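Local coordinates for putative leucoanthocyanidin reductase 1 (Vitis vinifera, PDB 3I6I), which probably reduces leucoanthocyanidins to flavan-3-ols such as catechin, using NADPH bound to a Rossmann-type domain of the short-chain dehydrogenase/reductase superfamily, at residues 117-127 with 137-145; 156-164 with 194-205. All coordinates share one frame; numbering follows the deposited sequence. Where two conformers were deposited one is given.

Contact 1. Residues 117-127 with 137-145. With NDP (NADPH dihydro-nicotinamide-adenine-dinucleotide phosphate), chain B; ACY (acetic acid), chain C.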
loop_
_atom_site.group_PDB
_atom_site.type_symbol
_atom_site.label_atom_id
_atom_site.label_comp_id
_atom_site.label_asym_id
_atom_site.label_seq_id
_atom_site.Cartn_x
_atom_site.Cartn_y
_atom_site.Cartn_z
ATOM N N PRO A 117 -9.598 3.341 2.314
ATOM C CA PRO A 117 -9.019 2.773 3.546
ATOM C C PRO A 117 -7.623 2.251 3.320
ATOM O O PRO A 117 -7.142 2.210 2.174
ATOM C CB PRO A 117 -9.972 1.655 3.922
ATOM C CG PRO A 117 -10.609 1.271 2.581
ATOM C CD PRO A 117 -10.669 2.479 1.754
ATOM N N SER A 118 -6.992 1.832 4.420
ATOM C CA SER A 118 -5.605 1.405 4.413
ATOM C C SER A 118 -5.494 0.011 3.858
ATOM O O SER A 118 -5.530 -0.985 4.584
ATOM C CB SER A 118 -4.969 1.490 5.792
ATOM O OG SER A 118 -3.574 1.288 5.672
ATOM N N GLU A 119 -5.434 -0.014 2.538
ATOM C CA GLU A 119 -5.359 -1.236 1.733
ATOM C C GLU A 119 -3.885 -1.371 1.263
ATOM O O GLU A 119 -3.014 -1.784 2.036
ATOM C CB GLU A 119 -6.386 -1.153 0.577
ATOM C CG GLU A 119 -7.867 -1.235 1.037
ATOM C CD GLU A 119 -8.353 -2.653 1.200
ATOM O OE1 GLU A 119 -7.747 -3.572 0.576
ATOM O OE2 GLU A 119 -9.328 -2.876 1.962
ATOM N N PHE A 120 -3.587 -0.921 0.041
ATOM C CA PHE A 120 -2.228 -0.767 -0.464
ATOM C C PHE A 120 -1.450 -2.050 -0.525
ATOM O O PHE A 120 -0.245 -2.043 -0.331
ATOM C CB PHE A 120 -1.454 0.371 0.274
ATOM C CG PHE A 120 -2.149 1.696 0.148
ATOM C CD1 PHE A 120 -2.971 2.151 1.145
ATOM C CD2 PHE A 120 -2.070 2.443 -1.045
ATOM C CE1 PHE A 120 -3.675 3.341 1.007
ATOM C CE2 PHE A 120 -2.789 3.628 -1.196
ATOM C CZ PHE A 120 -3.611 4.080 -0.178
ATOM N N GLY A 121 -2.139 -3.154 -0.817
ATOM C CA GLY A 121 -1.441 -4.412 -1.104
ATOM C C GLY A 121 -2.302 -5.322 -1.964
ATOM O O GLY A 121 -2.601 -4.991 -3.121
ATOM N N HIS A 122 -2.728 -6.461 -1.408
ATOM C CA HIS A 122 -3.479 -7.462 -2.189
ATOM C C HIS A 122 -4.968 -7.247 -2.131
ATOM O O HIS A 122 -5.489 -6.354 -1.400
ATOM C CB HIS A 122 -3.121 -8.880 -1.711
ATOM C CG HIS A 122 -1.657 -9.130 -1.689
ATOM N ND1 HIS A 122 -1.060 -10.029 -0.824
ATOM C CD2 HIS A 122 -0.652 -8.599 -2.435
ATOM C CE1 HIS A 122 0.246 -10.037 -1.045
ATOM N NE2 HIS A 122 0.517 -9.172 -2.013
ATOM N N ASP A 123 -5.706 -8.065 -2.875
ATOM C CA ASP A 123 -7.182 -7.954 -2.775
ATOM C C ASP A 123 -7.599 -8.825 -1.602
ATOM O O ASP A 123 -7.580 -10.050 -1.699
ATOM C CB ASP A 123 -7.846 -8.435 -4.069
ATOM C CG ASP A 123 -9.370 -8.361 -4.002
ATOM O OD1 ASP A 123 -9.943 -8.412 -2.896
ATOM O OD2 ASP A 123 -10.007 -8.225 -5.057
ATOM N N VAL A 124 -7.872 -8.196 -0.462
ATOM C CA VAL A 124 -8.082 -8.947 0.761
ATOM C C VAL A 124 -9.323 -9.835 0.706
ATOM O O VAL A 124 -9.461 -10.792 1.483
ATOM C CB VAL A 124 -8.144 -8.008 1.989
ATOM C CG1 VAL A 124 -6.890 -7.127 2.039
ATOM C CG2 VAL A 124 -9.408 -7.152 1.970
ATOM N N ASN A 125 -10.249 -9.510 -0.205
ATOM C CA ASN A 125 -11.393 -10.380 -0.431
ATOM C C ASN A 125 -11.200 -11.591 -1.309
ATOM O O ASN A 125 -12.033 -12.493 -1.271
ATOM C CB ASN A 125 -12.660 -9.571 -0.837
ATOM C CG ASN A 125 -13.456 -9.108 0.391
ATOM O OD1 ASN A 125 -14.075 -8.039 0.400
ATOM N ND2 ASN A 125 -13.424 -9.921 1.440
ATOM N N ARG A 126 -10.098 -11.677 -2.051
ATOM C CA ARG A 126 -9.780 -12.824 -2.838
ATOM C C ARG A 126 -8.660 -13.668 -2.230
ATOM O O ARG A 126 -8.630 -14.870 -2.396
ATOM C CB ARG A 126 -9.318 -12.397 -4.223
ATOM C CG ARG A 126 -10.450 -11.828 -5.049
ATOM C CD ARG A 126 -9.990 -11.494 -6.413
ATOM N NE ARG A 126 -11.094 -11.391 -7.368
ATOM C CZ ARG A 126 -11.606 -10.248 -7.790
ATOM N NH1 ARG A 126 -11.134 -9.083 -7.351
ATOM N NH2 ARG A 126 -12.577 -10.273 -8.698
ATOM N N ALA A 127 -7.712 -13.001 -1.600
ATOM C CA ALA A 127 -6.478 -13.686 -1.096
ATOM C C ALA A 127 -6.779 -14.386 0.223
ATOM O O ALA A 127 -7.527 -13.857 1.047
ATOM C CB ALA A 127 -5.372 -12.674 -0.897
ATOM N N TYR A 137 -5.928 -9.471 7.271
ATOM C CA TYR A 137 -6.935 -9.420 6.234
ATOM C C TYR A 137 -8.353 -9.479 6.811
ATOM O O TYR A 137 -9.224 -8.753 6.292
ATOM C CB TYR A 137 -6.718 -10.507 5.193
ATOM C CG TYR A 137 -5.625 -10.170 4.201
ATOM C CD1 TYR A 137 -4.744 -9.105 4.413
ATOM C CD2 TYR A 137 -5.491 -10.919 3.042
ATOM C CE1 TYR A 137 -3.732 -8.815 3.513
ATOM C CE2 TYR A 137 -4.491 -10.641 2.145
ATOM C CZ TYR A 137 -3.632 -9.588 2.354
ATOM O OH TYR A 137 -2.617 -9.342 1.444
ATOM N N ARG A 138 -8.574 -10.253 7.881
ATOM C CA ARG A 138 -9.838 -10.181 8.623
ATOM C C ARG A 138 -10.182 -8.776 9.066
ATOM O O ARG A 138 -11.346 -8.370 8.931
ATOM C CB ARG A 138 -9.911 -11.136 9.800
ATOM C CG ARG A 138 -10.107 -12.580 9.453
ATOM C CD ARG A 138 -10.545 -13.367 10.724
ATOM N NE ARG A 138 -9.420 -13.453 11.627
ATOM C CZ ARG A 138 -8.475 -14.389 11.613
ATOM N NH1 ARG A 138 -8.527 -15.417 10.799
ATOM N NH2 ARG A 138 -7.470 -14.303 12.474
ATOM N N GLU A 139 -9.200 -8.036 9.596
ATOM C CA GLU A 139 -9.419 -6.649 10.028
ATOM C C GLU A 139 -9.718 -5.735 8.826
ATOM O O GLU A 139 -10.627 -4.906 8.898
ATOM C CB GLU A 139 -8.221 -6.155 10.796
ATOM C CG GLU A 139 -8.081 -6.904 12.135
ATOM C CD GLU A 139 -6.969 -6.396 13.015
ATOM O OE1 GLU A 139 -6.187 -5.499 12.595
ATOM O OE2 GLU A 139 -6.877 -6.903 14.153
ATOM N N LYS A 140 -8.956 -5.890 7.732
ATOM C CA LYS A 140 -9.213 -5.097 6.523
ATOM C C LYS A 140 -10.593 -5.386 5.915
ATOM O O LYS A 140 -11.298 -4.457 5.468
ATOM C CB LYS A 140 -8.074 -5.255 5.524
ATOM C CG LYS A 140 -6.753 -4.631 5.994
ATOM C CD LYS A 140 -5.687 -4.622 4.906
ATOM C CE LYS A 140 -4.408 -3.938 5.406
ATOM N NZ LYS A 140 -3.521 -3.558 4.250
ATOM N N ARG A 141 -11.015 -6.642 5.934
ATOM C CA ARG A 141 -12.317 -7.050 5.419
ATOM C C ARG A 141 -13.441 -6.466 6.264
ATOM O O ARG A 141 -14.468 -6.064 5.723
ATOM C CB ARG A 141 -12.459 -8.567 5.444
ATOM C CG ARG A 141 -11.607 -9.276 4.403
ATOM C CD ARG A 141 -11.674 -10.731 4.636
ATOM N NE ARG A 141 -10.738 -11.476 3.816
ATOM C CZ ARG A 141 -10.341 -12.716 4.060
ATOM N NH1 ARG A 141 -10.838 -13.398 5.069
ATOM N NH2 ARG A 141 -9.478 -13.294 3.260
ATOM N N ARG A 142 -13.215 -6.430 7.573
ATOM C CA ARG A 142 -14.186 -5.870 8.528
ATOM C C ARG A 142 -14.330 -4.367 8.259
ATOM O O ARG A 142 -15.437 -3.824 8.236
ATOM C CB ARG A 142 -13.742 -6.184 9.964
ATOM C CG ARG A 142 -14.842 -6.043 11.014
ATOM C CD ARG A 142 -14.792 -4.767 11.674
ATOM N NE ARG A 142 -15.677 -4.709 12.856
ATOM C CZ ARG A 142 -16.951 -4.287 12.869
ATOM N NH1 ARG A 142 -17.599 -3.929 11.743
ATOM N NH2 ARG A 142 -17.591 -4.244 14.035
ATOM N N VAL A 143 -13.242 -3.675 8.008
ATOM C CA VAL A 143 -13.311 -2.275 7.648
ATOM C C VAL A 143 -14.074 -2.085 6.317
ATOM O O VAL A 143 -14.923 -1.209 6.227
ATOM C CB VAL A 143 -11.963 -1.620 7.606
ATOM C CG1 VAL A 143 -12.013 -0.236 6.968
ATOM C CG2 VAL A 143 -11.350 -1.584 9.043
ATOM N N ARG A 144 -13.838 -2.938 5.349
ATOM C CA ARG A 144 -14.548 -2.794 4.050
ATOM C C ARG A 144 -16.056 -3.004 4.252
ATOM O O ARG A 144 -16.872 -2.257 3.675
ATOM C CB ARG A 144 -14.084 -3.837 3.044
ATOM C CG ARG A 144 -12.726 -3.671 2.421
ATOM C CD ARG A 144 -12.526 -4.695 1.334
ATOM N NE ARG A 144 -11.237 -4.541 0.670
ATOM C CZ ARG A 144 -10.932 -5.089 -0.520
ATOM N NH1 ARG A 144 -11.791 -5.853 -1.186
ATOM N NH2 ARG A 144 -9.741 -4.901 -1.039
ATOM N N GLN A 145 -16.408 -4.009 5.070
ATOM C CA GLN A 145 -17.832 -4.323 5.386
ATOM C C GLN A 145 -18.466 -3.081 6.012
ATOM O O GLN A 145 -19.552 -2.648 5.590
ATOM C CB GLN A 145 -17.976 -5.568 6.297
ATOM C CG GLN A 145 -19.305 -5.699 7.093
ATOM C CD GLN A 145 -19.212 -5.112 8.540
ATOM O OE1 GLN A 145 -18.229 -5.392 9.254
ATOM N NE2 GLN A 145 -20.194 -4.247 8.940
HETATM P PA NDP B . 3.469 2.885 8.779
HETATM O O1A NDP B . 3.570 2.205 10.122
HETATM O O2A NDP B . 4.862 3.183 7.963
HETATM O O5B NDP B . 2.702 4.300 8.797
HETATM C C5B NDP B . 1.493 4.424 9.478
HETATM C C4B NDP B . 1.065 5.839 9.568
HETATM O O4B NDP B . -0.236 5.730 10.265
HETATM C C3B NDP B . 1.989 6.682 10.484
HETATM O O3B NDP B . 2.076 8.060 10.033
HETATM C C2B NDP B . 1.283 6.621 11.836
HETATM O O2B NDP B . 1.596 7.786 12.601
HETATM C C1B NDP B . -0.170 6.705 11.375
HETATM N N9A NDP B . -1.181 6.299 12.350
HETATM C C8A NDP B . -1.278 5.092 12.909
HETATM N N7A NDP B . -2.338 5.075 13.720
HETATM C C5A NDP B . -2.930 6.272 13.664
HETATM C C6A NDP B . -4.050 6.825 14.287
HETATM N N6A NDP B . -4.787 6.097 15.130
HETATM N N1A NDP B . -4.382 8.102 14.015
HETATM C C2A NDP B . -3.663 8.819 13.154
HETATM N N3A NDP B . -2.590 8.322 12.524
HETATM C C4A NDP B . -2.203 7.052 12.781
HETATM O O3 NDP B . 2.566 1.959 7.836
HETATM P PN NDP B . 2.873 1.352 6.349
HETATM O O1N NDP B . 3.214 2.303 5.265
HETATM O O2N NDP B . 3.856 0.157 6.637
HETATM O O5D NDP B . 1.426 0.606 6.113
HETATM C C5D NDP B . 0.332 1.329 5.530
HETATM C C4D NDP B . -0.559 0.363 4.801
HETATM O O4D NDP B . 0.243 -0.052 3.660
HETATM C C3D NDP B . -0.927 -0.885 5.563
HETATM O O3D NDP B . -2.239 -1.281 5.173
HETATM C C2D NDP B . 0.064 -1.901 5.028
HETATM O O2D NDP B . -0.564 -3.168 5.046
HETATM C C1D NDP B . 0.248 -1.470 3.575
HETATM N N1N NDP B . 1.617 -1.708 2.990
HETATM C C2N NDP B . 1.785 -2.220 1.681
HETATM C C3N NDP B . 2.947 -2.758 1.316
HETATM C C7N NDP B . 3.126 -3.284 -0.121
HETATM O O7N NDP B . 2.219 -3.172 -0.954
HETATM N N7N NDP B . 4.316 -3.775 -0.422
HETATM C C4N NDP B . 4.098 -2.835 2.332
HETATM C C5N NDP B . 3.948 -1.769 3.412
HETATM C C6N NDP B . 2.770 -1.209 3.654
HETATM P P2B NDP B . 2.511 7.598 13.996
HETATM O O1X NDP B . 3.895 7.196 13.631
HETATM O O2X NDP B . 2.343 9.000 14.727
HETATM O O3X NDP B . 1.774 6.496 14.860
HETATM C C ACY C . -0.580 -6.738 1.817
HETATM O O ACY C . -0.263 -5.680 2.412
HETATM O OXT ACY C . -1.750 -7.006 1.422
HETATM C CH3 ACY C . 0.542 -7.712 1.559
HETATM O O HOH W 1 -9.903 -2.001 4.375
#

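Contact 2. Residues 156-164 with 194-205. With NDP (NADPH dihydro-nicotinamide-adenine-dinucleotide phosphate), chain B.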
loop_
_atom_site.group_PDB
_atom_site.type_symbol
_atom_site.label_atom_id
_atom_site.label_comp_id
_atom_site.label_asym_id
_atom_site.label_seq_id
_atom_site.Cartn_x
_atom_site.Cartn_y
_atom_site.Cartn_z
ATOM N N TYR A 156 -10.699 0.930 -3.238
ATOM C CA TYR A 156 -9.740 0.002 -2.600
ATOM C C TYR A 156 -8.509 -0.132 -3.482
ATOM O O TYR A 156 -8.620 -0.639 -4.615
ATOM C CB TYR A 156 -10.384 -1.373 -2.400
ATOM C CG TYR A 156 -11.656 -1.390 -1.578
ATOM C CD1 TYR A 156 -11.829 -0.543 -0.471
ATOM C CD2 TYR A 156 -12.670 -2.324 -1.864
ATOM C CE1 TYR A 156 -12.982 -0.586 0.284
ATOM C CE2 TYR A 156 -13.833 -2.394 -1.078
ATOM C CZ TYR A 156 -13.978 -1.525 -0.004
ATOM O OH TYR A 156 -15.129 -1.500 0.787
ATOM N N ILE A 157 -7.369 0.373 -2.994
ATOM C CA ILE A 157 -6.108 0.378 -3.738
ATOM C C ILE A 157 -5.375 -0.941 -3.538
ATOM O O ILE A 157 -4.803 -1.201 -2.452
ATOM C CB ILE A 157 -5.173 1.578 -3.344
ATOM C CG1 ILE A 157 -5.787 2.945 -3.617
ATOM C CG2 ILE A 157 -3.775 1.454 -4.082
ATOM C CD1 ILE A 157 -6.117 3.241 -5.141
ATOM N N CYS A 158 -5.391 -1.790 -4.549
ATOM C CA CYS A 158 -4.750 -3.128 -4.466
ATOM C C CYS A 158 -3.496 -3.071 -5.335
ATOM O O CYS A 158 -3.442 -3.606 -6.463
ATOM C CB CYS A 158 -5.709 -4.258 -4.876
ATOM S SG CYS A 158 -7.293 -4.262 -3.924
ATOM N N CYS A 159 -2.479 -2.392 -4.803
ATOM C CA CYS A 159 -1.321 -2.049 -5.588
ATOM C C CYS A 159 -0.193 -3.095 -5.642
ATOM O O CYS A 159 0.874 -2.833 -6.244
ATOM C CB CYS A 159 -0.742 -0.704 -5.170
ATOM S SG CYS A 159 -0.280 -0.687 -3.416
ATOM N N ASN A 160 -0.392 -4.225 -4.999
ATOM C CA ASN A 160 0.561 -5.331 -5.066
ATOM C C ASN A 160 1.877 -4.926 -4.373
ATOM O O ASN A 160 1.808 -4.217 -3.394
ATOM C CB ASN A 160 0.716 -5.850 -6.487
ATOM C CG ASN A 160 -0.511 -6.647 -6.928
ATOM O OD1 ASN A 160 -1.066 -7.454 -6.160
ATOM N ND2 ASN A 160 -0.978 -6.383 -8.162
ATOM N N SER A 161 3.040 -5.398 -4.812
ATOM C CA SER A 161 4.250 -5.202 -4.019
ATOM C C SER A 161 5.002 -3.902 -4.332
ATOM O O SER A 161 5.217 -3.562 -5.491
ATOM C CB SER A 161 5.198 -6.400 -4.213
ATOM O OG SER A 161 4.581 -7.558 -3.710
ATOM N N ILE A 162 5.523 -3.232 -3.313
ATOM C CA ILE A 162 6.489 -2.161 -3.542
ATOM C C ILE A 162 7.771 -2.747 -4.142
ATOM O O ILE A 162 8.129 -3.875 -3.870
ATOM C CB ILE A 162 6.783 -1.355 -2.234
ATOM C CG1 ILE A 162 7.456 -0.011 -2.561
ATOM C CG2 ILE A 162 7.616 -2.179 -1.277
ATOM C CD1 ILE A 162 6.850 1.184 -1.825
ATOM N N ALA A 163 8.419 -2.002 -5.014
ATOM C CA ALA A 163 9.558 -2.470 -5.766
ATOM C C ALA A 163 10.823 -2.501 -4.922
ATOM O O ALA A 163 11.735 -1.729 -5.121
ATOM C CB ALA A 163 9.754 -1.650 -6.951
ATOM N N SER A 164 10.849 -3.412 -3.969
ATOM C CA SER A 164 12.022 -3.628 -3.138
ATOM C C SER A 164 12.296 -5.104 -3.224
ATOM O O SER A 164 11.534 -5.848 -3.843
ATOM C CB SER A 164 11.750 -3.213 -1.691
ATOM O OG SER A 164 10.615 -3.873 -1.164
ATOM N N TYR A 194 3.602 -8.490 -9.071
ATOM C CA TYR A 194 3.740 -7.160 -9.644
ATOM C C TYR A 194 4.468 -6.245 -8.686
ATOM O O TYR A 194 4.111 -6.127 -7.533
ATOM C CB TYR A 194 2.374 -6.547 -9.981
ATOM C CG TYR A 194 1.635 -7.241 -11.097
ATOM C CD1 TYR A 194 0.666 -8.194 -10.826
ATOM C CD2 TYR A 194 1.911 -6.943 -12.424
ATOM C CE1 TYR A 194 -0.010 -8.839 -11.860
ATOM C CE2 TYR A 194 1.223 -7.546 -13.443
ATOM C CZ TYR A 194 0.279 -8.501 -13.157
ATOM O OH TYR A 194 -0.324 -9.076 -14.237
ATOM N N PHE A 195 5.503 -5.596 -9.184
ATOM C CA PHE A 195 6.330 -4.666 -8.391
ATOM C C PHE A 195 6.140 -3.249 -8.884
ATOM O O PHE A 195 6.176 -2.968 -10.090
ATOM C CB PHE A 195 7.814 -5.061 -8.477
ATOM C CG PHE A 195 8.084 -6.440 -7.986
ATOM C CD1 PHE A 195 8.344 -6.680 -6.654
ATOM C CD2 PHE A 195 7.993 -7.534 -8.850
ATOM C CE1 PHE A 195 8.577 -7.961 -6.186
ATOM C CE2 PHE A 195 8.215 -8.830 -8.387
ATOM C CZ PHE A 195 8.523 -9.042 -7.038
ATOM N N VAL A 196 5.894 -2.357 -7.943
ATOM C CA VAL A 196 5.526 -0.983 -8.260
ATOM C C VAL A 196 6.380 -0.027 -7.456
ATOM O O VAL A 196 6.529 -0.158 -6.206
ATOM C CB VAL A 196 4.050 -0.748 -7.917
ATOM C CG1 VAL A 196 3.621 0.673 -8.344
ATOM C CG2 VAL A 196 3.165 -1.812 -8.570
ATOM N N ALA A 197 6.963 0.953 -8.138
ATOM C CA ALA A 197 7.669 2.002 -7.430
ATOM C C ALA A 197 6.784 2.736 -6.429
ATOM O O ALA A 197 5.652 3.067 -6.717
ATOM C CB ALA A 197 8.282 3.037 -8.410
ATOM N N GLY A 198 7.333 3.018 -5.252
ATOM C CA GLY A 198 6.680 3.917 -4.305
ATOM C C GLY A 198 6.059 5.172 -4.917
ATOM O O GLY A 198 4.910 5.536 -4.617
ATOM N N THR A 199 6.820 5.869 -5.743
ATOM C CA THR A 199 6.352 7.105 -6.356
ATOM C C THR A 199 5.146 6.849 -7.257
ATOM O O THR A 199 4.279 7.720 -7.370
ATOM C CB THR A 199 7.474 7.868 -7.133
ATOM O OG1 THR A 199 8.027 7.032 -8.159
ATOM C CG2 THR A 199 8.609 8.312 -6.197
ATOM N N ASP A 200 5.106 5.686 -7.910
ATOM C CA ASP A 200 3.950 5.289 -8.738
ATOM C C ASP A 200 2.747 4.879 -7.873
ATOM O O ASP A 200 1.622 5.135 -8.225
ATOM C CB ASP A 200 4.305 4.151 -9.711
ATOM C CG ASP A 200 5.088 4.637 -10.920
ATOM O OD1 ASP A 200 4.998 5.839 -11.260
ATOM O OD2 ASP A 200 5.801 3.808 -11.536
ATOM N N ILE A 201 2.977 4.236 -6.744
ATOM C CA ILE A 201 1.855 3.966 -5.841
ATOM C C ILE A 201 1.207 5.301 -5.435
ATOM O O ILE A 201 -0.024 5.438 -5.460
ATOM C CB ILE A 201 2.302 3.234 -4.594
ATOM C CG1 ILE A 201 2.841 1.851 -4.947
ATOM C CG2 ILE A 201 1.074 3.127 -3.567
ATOM C CD1 ILE A 201 3.511 1.146 -3.769
ATOM N N GLY A 202 2.011 6.311 -5.092
ATOM C CA GLY A 202 1.448 7.615 -4.750
ATOM C C GLY A 202 0.746 8.292 -5.923
ATOM O O GLY A 202 -0.391 8.749 -5.825
ATOM N N LYS A 203 1.419 8.347 -7.066
ATOM C CA LYS A 203 0.913 9.087 -8.204
ATOM C C LYS A 203 -0.423 8.528 -8.655
ATOM O O LYS A 203 -1.418 9.273 -8.839
ATOM C CB LYS A 203 1.926 8.987 -9.335
ATOM C CG LYS A 203 1.510 9.644 -10.641
ATOM C CD LYS A 203 2.646 9.433 -11.680
ATOM C CE LYS A 203 2.114 9.487 -13.112
ATOM N NZ LYS A 203 3.249 9.311 -14.114
ATOM N N PHE A 204 -0.461 7.216 -8.835
ATOM C CA PHE A 204 -1.650 6.600 -9.390
ATOM C C PHE A 204 -2.765 6.515 -8.361
ATOM O O PHE A 204 -3.890 6.736 -8.721
ATOM C CB PHE A 204 -1.346 5.282 -10.084
ATOM C CG PHE A 204 -0.557 5.468 -11.349
ATOM C CD1 PHE A 204 -1.155 6.015 -12.468
ATOM C CD2 PHE A 204 0.785 5.124 -11.420
ATOM C CE1 PHE A 204 -0.442 6.216 -13.623
ATOM C CE2 PHE A 204 1.505 5.311 -12.597
ATOM C CZ PHE A 204 0.906 5.856 -13.694
ATOM N N THR A 205 -2.443 6.289 -7.084
ATOM C CA THR A 205 -3.453 6.418 -6.055
ATOM C C THR A 205 -4.190 7.757 -6.093
ATOM O O THR A 205 -5.446 7.810 -6.013
ATOM C CB THR A 205 -2.850 6.198 -4.651
ATOM O OG1 THR A 205 -2.440 4.842 -4.511
ATOM C CG2 THR A 205 -3.889 6.546 -3.525
HETATM P PA NDP B . 3.469 2.885 8.779
HETATM O O1A NDP B . 3.570 2.205 10.122
HETATM O O2A NDP B . 4.862 3.183 7.963
HETATM O O5B NDP B . 2.702 4.300 8.797
HETATM C C5B NDP B . 1.493 4.424 9.478
HETATM C C4B NDP B . 1.065 5.839 9.568
HETATM O O4B NDP B . -0.236 5.730 10.265
HETATM C C3B NDP B . 1.989 6.682 10.484
HETATM O O3B NDP B . 2.076 8.060 10.033
HETATM C C2B NDP B . 1.283 6.621 11.836
HETATM O O2B NDP B . 1.596 7.786 12.601
HETATM C C1B NDP B . -0.170 6.705 11.375
HETATM N N9A NDP B . -1.181 6.299 12.350
HETATM C C8A NDP B . -1.278 5.092 12.909
HETATM N N7A NDP B . -2.338 5.075 13.720
HETATM C C5A NDP B . -2.930 6.272 13.664
HETATM C C6A NDP B . -4.050 6.825 14.287
HETATM N N6A NDP B . -4.787 6.097 15.130
HETATM N N1A NDP B . -4.382 8.102 14.015
HETATM C C2A NDP B . -3.663 8.819 13.154
HETATM N N3A NDP B . -2.590 8.322 12.524
HETATM C C4A NDP B . -2.203 7.052 12.781
HETATM O O3 NDP B . 2.566 1.959 7.836
HETATM P PN NDP B . 2.873 1.352 6.349
HETATM O O1N NDP B . 3.214 2.303 5.265
HETATM O O2N NDP B . 3.856 0.157 6.637
HETATM O O5D NDP B . 1.426 0.606 6.113
HETATM C C5D NDP B . 0.332 1.329 5.530
HETATM C C4D NDP B . -0.559 0.363 4.801
HETATM O O4D NDP B . 0.243 -0.052 3.660
HETATM C C3D NDP B . -0.927 -0.885 5.563
HETATM O O3D NDP B . -2.239 -1.281 5.173
HETATM C C2D NDP B . 0.064 -1.901 5.028
HETATM O O2D NDP B . -0.564 -3.168 5.046
HETATM C C1D NDP B . 0.248 -1.470 3.575
HETATM N N1N NDP B . 1.617 -1.708 2.990
HETATM C C2N NDP B . 1.785 -2.220 1.681
HETATM C C3N NDP B . 2.947 -2.758 1.316
HETATM C C7N NDP B . 3.126 -3.284 -0.121
HETATM O O7N NDP B . 2.219 -3.172 -0.954
HETATM N N7N NDP B . 4.316 -3.775 -0.422
HETATM C C4N NDP B . 4.098 -2.835 2.332
HETATM C C5N NDP B . 3.948 -1.769 3.412
HETATM C C6N NDP B . 2.770 -1.209 3.654
HETATM P P2B NDP B . 2.511 7.598 13.996
HETATM O O1X NDP B . 3.895 7.196 13.631
HETATM O O2X NDP B . 2.343 9.000 14.727
HETATM O O3X NDP B . 1.774 6.496 14.860
#

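Contact 1. Residues 117-127 with 137-145
NZ of Lys-140 donates weakly to the carbonyls of Glu-119 and Ser-118, and more firmly to the nicotinamide ribose of NADPH, with O3D at 2.8 Å and O2D at 3.1 Å. The lysine chain, extended beyond CG, passes CG1 of Val-124 to get there. That methyl sits squarely over the face of the Tyr-137 ring, 3.8 Å from its centroid, while CB of Ala-127 meets the ring edge. The other methyl, CG2, lies over one face of the Arg-144 guanidinium. This arginine holds Glu-119 side-on, NE to OE2 (2.8 Å) and NH2 to OE1 (2.9 Å), along nearly straight bonds that leave in the guanidinium plane but meet the carboxylate from above its own; Tyr-156 adds a cation-pi partner. One turn back, Arg-141 puts both NE and NH2 on Val-124 O. An acetate, probably from the crystallisation liquor, accepts a bond from His-122 N (3.0 Å). Two arginines thus fix the loop on helix 133-149, while the bonds from NZ to O2D and O3D, with the weak ones to the loop carbonyls, set the nicotinamide ribose against loop 117-127.

Contact 2. Residues 156-164 with 194-205
Ser-161 and Ile-162 pair in parallel with Phe-195 and Val-196 in a small mixed sheet, and the chain after Val-196 turns directly into helix 198-208, so segment 156-164 meets both a strand and the helix that follows it. Three backbone hydrogen bonds make the pairing: Ser-161 N to Tyr-194 O (3.0 Å), Val-196 N to Ser-161 O (2.8 Å) and Ala-163 N to Val-196 O (2.9 Å). The last comes where the strand ends in an inverse gamma turn centred on Ala-163.

Around this ladder the side chains divide. On the side of the sheet that carries Ser-161 and Phe-195, CB of Ser-161 touches CD1 of the Phe-195 ring, and the serine hydroxyl bonds to Gln-282. The amide of Asn-160 runs alongside Tyr-194, the two planes only 20° apart, with ND2 at 3.6 Å from CD1; ND2 is held by Phe-221 O. Ile-162 leans the other way. With CG1 anti to the backbone N (chi1 -163°), its CD1 is carried over Gly-198 and to 3.9 Å from CD1 of Ile-201, the two chains crossing at about a right angle. Phe-21, Ile-22 and Phe-25 of helix 21-32 also pack on Ile-162, which joins this small sheet to the cofactor-binding region, and its CG2 approaches the nicotinamide N7N.

Farther down the helix, CG2 of Ile-201 meets SG of Cys-159, and Thr-205 rests on Ile-157. The carbonyl O of Cys-159 is buried here without a polar partner in the model, 3.4 Å from CG2 of Val-196. The threonine hydroxyl is turned back into its own helix: OG1 donates to Ile-201 O at 2.7 Å, reaching that carbonyl from the face opposite to the one used by Thr-205 N.

Contacts 1 and 2 touch directly: their centres lie 16 Å apart, yet the loop 117-127 and the segment 156-164 are sewn together by two probable backbone hydrogen bonds, Phe-120 N to Ile-157 O (2.8 Å) and Gly-121 O to Asn-160 N (3.0 Å). NADPH spans the join. Contact 1 holds the nicotinamide ribose, and both contacts reach the carboxamide, Phe-120 O lying 2.8 Å and Asn-160 O 2.7 Å from O7N. Helix 133-149 and strand 155-158 follow each other in the chain, which joins the second segment of contact 1 to the first segment of contact 2 and brings both contacts to the nicotinamide end.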